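Local coordinates for ActII protein (PDB 2OPT) that binds actinorhodin and a biosynthetic precursor and probably represses transcription as a dimeric TetR-family regulator, at residues K175-A179 with T180-N184; S194-S197 with D198-F201. All coordinates share one frame; numbering follows the deposited sequence.

Contact 1 of 2, residues K175-A179 with T180-N184; sequences KSLPA and TSFPN
Leu177 and Phe182 form the tight, apolar side of this turn: CG of Leu177 lies 3.9 Å from CD2 of Phe182, and the leucine CD2 methyl reaches CB of the same phenylalanine at 4.0 Å. The two side chains meet at a slant, the leucine approaching the ring obliquely, at its CG-CD2 side and at CB. Phe182 has CG anti to its carbonyl carbon (chi1 -62°), which brings the ring back beside Leu177, with Pro178 O near its edge. The backbone turn that brings them together is drawn in by one oxygen. Pro178 O accepts from Phe182 N at 2.9 Å, nearly in line with the carbonyl bond, and from Ser181 N at 2.8 Å, this second donor standing 53° above the carbonyl plane. Gripped by two N-H groups, the Pro178 carbonyl holds the chain from Ala179 to Phe182 in a compact bend. The opposite character belongs to the outer side, where Ala179, Thr180 and Ser181 are exposed. There CB of Pro178 is only loosely approached, by Ser181 CB at 4.0 Å and Thr180 OG1 at 4.1 Å. Pro183 lays its CD against Ala179 O at 3.6 Å and starts the next helix, with Phe182 in the N-cap position. The whole turn thus links the end of helix 164-175 to the start of helix 183-187, and Leu177 packs on Met111 and Phe182 on Glu115, both from helix 108-123 of the second subunit.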
# COMPACT_ATOMS: atom_id res chain seq x y z
N LYS A 175 -2.04 20.12 17.15
CA LYS A 175 -2.80 20.60 18.31
C LYS A 175 -2.61 22.10 18.61
O LYS A 175 -3.55 22.77 19.03
CB LYS A 175 -2.50 19.68 19.57
CG LYS A 175 -2.71 20.43 20.94
CD LYS A 175 -3.75 19.73 21.85
CE LYS A 175 -3.86 20.42 23.21
NZ LYS A 175 -4.47 19.51 24.24
N SER A 176 -1.41 22.63 18.34
CA SER A 176 -1.10 24.06 18.58
C SER A 176 -1.19 24.95 17.32
O SER A 176 -0.65 26.06 17.31
CB SER A 176 0.25 24.21 19.28
OG SER A 176 1.33 24.11 18.36
N LEU A 177 -1.85 24.46 16.27
CA LEU A 177 -2.22 25.26 15.10
C LEU A 177 -3.30 26.26 15.48
O LEU A 177 -4.09 25.98 16.41
CB LEU A 177 -2.76 24.35 14.00
CG LEU A 177 -2.00 24.00 12.70
CD1 LEU A 177 -0.48 24.21 12.71
CD2 LEU A 177 -2.39 22.61 12.23
N PRO A 178 -3.37 27.42 14.77
CA PRO A 178 -4.46 28.36 15.09
C PRO A 178 -5.81 27.72 14.80
O PRO A 178 -6.12 27.42 13.64
CB PRO A 178 -4.20 29.57 14.14
CG PRO A 178 -2.84 29.43 13.64
CD PRO A 178 -2.50 27.93 13.70
N ALA A 179 -6.60 27.50 15.86
CA ALA A 179 -7.91 26.85 15.81
C ALA A 179 -8.89 27.57 14.89
O ALA A 179 -9.83 26.98 14.41
CB ALA A 179 -8.48 26.74 17.21
N THR A 180 -8.65 28.86 14.66
CA THR A 180 -9.46 29.66 13.75
C THR A 180 -9.14 29.24 12.31
O THR A 180 -10.03 29.24 11.46
CB THR A 180 -9.24 31.21 13.96
OG1 THR A 180 -7.84 31.52 13.91
CG2 THR A 180 -9.82 31.67 15.30
N SER A 181 -7.89 28.83 12.07
CA SER A 181 -7.42 28.48 10.74
C SER A 181 -7.61 26.98 10.41
O SER A 181 -7.94 26.61 9.27
CB SER A 181 -5.94 28.86 10.59
OG SER A 181 -5.76 30.26 10.38
N PHE A 182 -7.40 26.13 11.40
CA PHE A 182 -7.37 24.68 11.17
C PHE A 182 -8.24 23.94 12.18
O PHE A 182 -7.74 23.08 12.93
CB PHE A 182 -5.93 24.17 11.15
CG PHE A 182 -5.10 24.76 10.03
CD1 PHE A 182 -5.07 24.17 8.77
CD2 PHE A 182 -4.35 25.93 10.24
CE1 PHE A 182 -4.31 24.74 7.71
CE2 PHE A 182 -3.59 26.48 9.22
CZ PHE A 182 -3.58 25.89 7.94
N PRO A 183 -9.55 24.25 12.20
CA PRO A 183 -10.42 23.67 13.22
C PRO A 183 -10.46 22.14 13.24
O PRO A 183 -10.41 21.52 14.32
CB PRO A 183 -11.80 24.23 12.87
CG PRO A 183 -11.68 24.74 11.46
CD PRO A 183 -10.28 25.15 11.29
N ASN A 184 -10.56 21.54 12.07
CA ASN A 184 -10.57 20.08 11.97
C ASN A 184 -9.23 19.45 12.31
O ASN A 184 -9.20 18.43 12.96
CB ASN A 184 -11.07 19.61 10.60
CG ASN A 184 -12.49 20.03 10.35
OD1 ASN A 184 -13.42 19.38 10.82
ND2 ASN A 184 -12.69 21.11 9.63

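Contact 2 of 2, residues S194-S197 with D198-F201; sequences SLDS and DRRF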
# COMPACT_ATOMS: atom_id res chain seq x y z
N SER A 194 -2.37 9.77 16.49
CA SER A 194 -2.34 8.70 17.47
C SER A 194 -2.41 7.38 16.77
O SER A 194 -1.45 6.62 16.79
CB SER A 194 -3.49 8.81 18.51
OG SER A 194 -3.46 10.04 19.27
N LEU A 195 -3.52 7.16 16.07
CA LEU A 195 -4.07 5.81 15.92
C LEU A 195 -3.12 4.61 16.15
O LEU A 195 -2.19 4.38 15.37
CB LEU A 195 -4.94 5.67 14.64
CG LEU A 195 -6.39 6.12 14.90
CD1 LEU A 195 -7.35 5.65 13.82
CD2 LEU A 195 -6.89 5.66 16.32
N ASP A 196 -3.37 3.83 17.19
CA ASP A 196 -2.56 2.66 17.37
C ASP A 196 -2.82 1.69 16.24
O ASP A 196 -3.91 1.70 15.65
CB ASP A 196 -2.74 2.01 18.73
CG ASP A 196 -4.14 1.52 18.97
OD1 ASP A 196 -5.05 2.36 19.11
OD2 ASP A 196 -4.30 0.29 19.08
N SER A 197 -1.81 0.90 15.92
CA SER A 197 -1.88 -0.10 14.85
C SER A 197 -3.10 -1.00 14.89
O SER A 197 -3.70 -1.28 13.86
CB SER A 197 -0.60 -0.94 14.85
OG SER A 197 0.46 -0.12 14.38
N ASP A 198 -3.42 -1.53 16.06
CA ASP A 198 -4.55 -2.44 16.21
C ASP A 198 -5.84 -1.73 15.79
O ASP A 198 -6.68 -2.28 15.08
CB ASP A 198 -4.66 -2.84 17.66
CG ASP A 198 -3.67 -3.93 18.07
OD1 ASP A 198 -2.90 -4.42 17.23
OD2 ASP A 198 -3.67 -4.31 19.27
N ARG A 199 -5.96 -0.49 16.22
CA ARG A 199 -7.15 0.26 15.98
C ARG A 199 -7.26 0.54 14.51
O ARG A 199 -8.30 0.27 13.96
CB ARG A 199 -7.15 1.55 16.81
CG ARG A 199 -8.46 2.38 16.74
CD ARG A 199 -9.72 1.56 17.06
NE ARG A 199 -10.90 2.41 16.92
CZ ARG A 199 -12.14 2.00 16.63
NH1 ARG A 199 -12.41 0.71 16.43
NH2 ARG A 199 -13.11 2.91 16.53
N ARG A 200 -6.19 1.04 13.86
CA ARG A 200 -6.20 1.31 12.40
C ARG A 200 -6.50 0.03 11.66
O ARG A 200 -7.39 -0.04 10.87
CB ARG A 200 -4.82 1.75 11.90
CG ARG A 200 -4.31 3.09 12.35
CD ARG A 200 -2.76 3.21 12.08
NE ARG A 200 -2.44 3.12 10.66
CZ ARG A 200 -2.64 4.11 9.79
NH1 ARG A 200 -3.16 5.26 10.21
NH2 ARG A 200 -2.34 3.94 8.50
N PHE A 201 -5.79 -1.04 11.98
CA PHE A 201 -6.07 -2.31 11.34
C PHE A 201 -7.56 -2.74 11.42
O PHE A 201 -8.14 -3.15 10.43
CB PHE A 201 -5.21 -3.43 11.91
CG PHE A 201 -5.23 -4.66 11.06
CD1 PHE A 201 -4.55 -4.70 9.87
CD2 PHE A 201 -5.97 -5.77 11.46
CE1 PHE A 201 -4.60 -5.83 9.07
CE2 PHE A 201 -6.01 -6.93 10.67
CZ PHE A 201 -5.32 -6.96 9.50
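Asp196 O accepts a nearly straight bond from Arg200 N at 3.0 Å, and Ser197 O takes Phe201 N at 2.8 Å, so the first helical bonds form as the chain leaves the loop. The Asp196 side chain folds over this helix start: its CG sits between the backbone N and the carbonyl carbon (chi1 63°), which turns the carboxylate back toward the N-H of Arg199. OD2 accepts a weak capping bond from Arg199 N at 3.4 Å, while OD1 lies 3.2 Å from Arg199 CB, alongside the root of that arginine. The Arg199 guanidinium leads away from this carboxylate, NE forming a salt bridge with Glu129 of the second subunit. Leu195 holds both arginines by their aliphatic parts: its CD2 meets CG of Arg199 at 3.7 Å, and its CB presses on CG of Arg200 at 3.5 Å. From that point Arg200 bends at its third torsion (chi3 62°) and sends NE to Glu145 and NH2 to Glu148 in two salt bridges with helix 128-150. A leucine in place of Arg200 would probably leave both glutamates without this positive partner, even if some of the packing on Leu195 survived. Toward helix 75-92, Asp198 OD1 forms a salt bridge with Arg87, and toward helix 128-150 the Phe201 ring meets that of Phe141 with planes about 20° apart. An aspartate N-cap of this kind, its carboxylate reaching the N-H three residues on, is a classic helix start; here it opens helix 197-219, the last long helix of the TetR-like C-terminal domain, beside the second subunit.

In the fold
Contact 1 and contact 2 are two helix starts in the C-terminal domain, separated by that of helix 189-194: residues 175-184 lead into helix 183-187, and residues 194-201 open helix 197-219. Their centres are 24 Å apart and their nearest atoms about 10 Å, so they do not touch. Contact 1 lies at the periphery, its centre about 36 Å from the centre of the chain, whereas that of contact 2 lies 16 Å from it and is partly buried. Both reach the second subunit, contact 1 at Met111 and Glu115 and contact 2 at Glu129 of that chain, consistent with a part in the dimer interface. Both lie outside the predicted helix-turn-helix, residues 28-47.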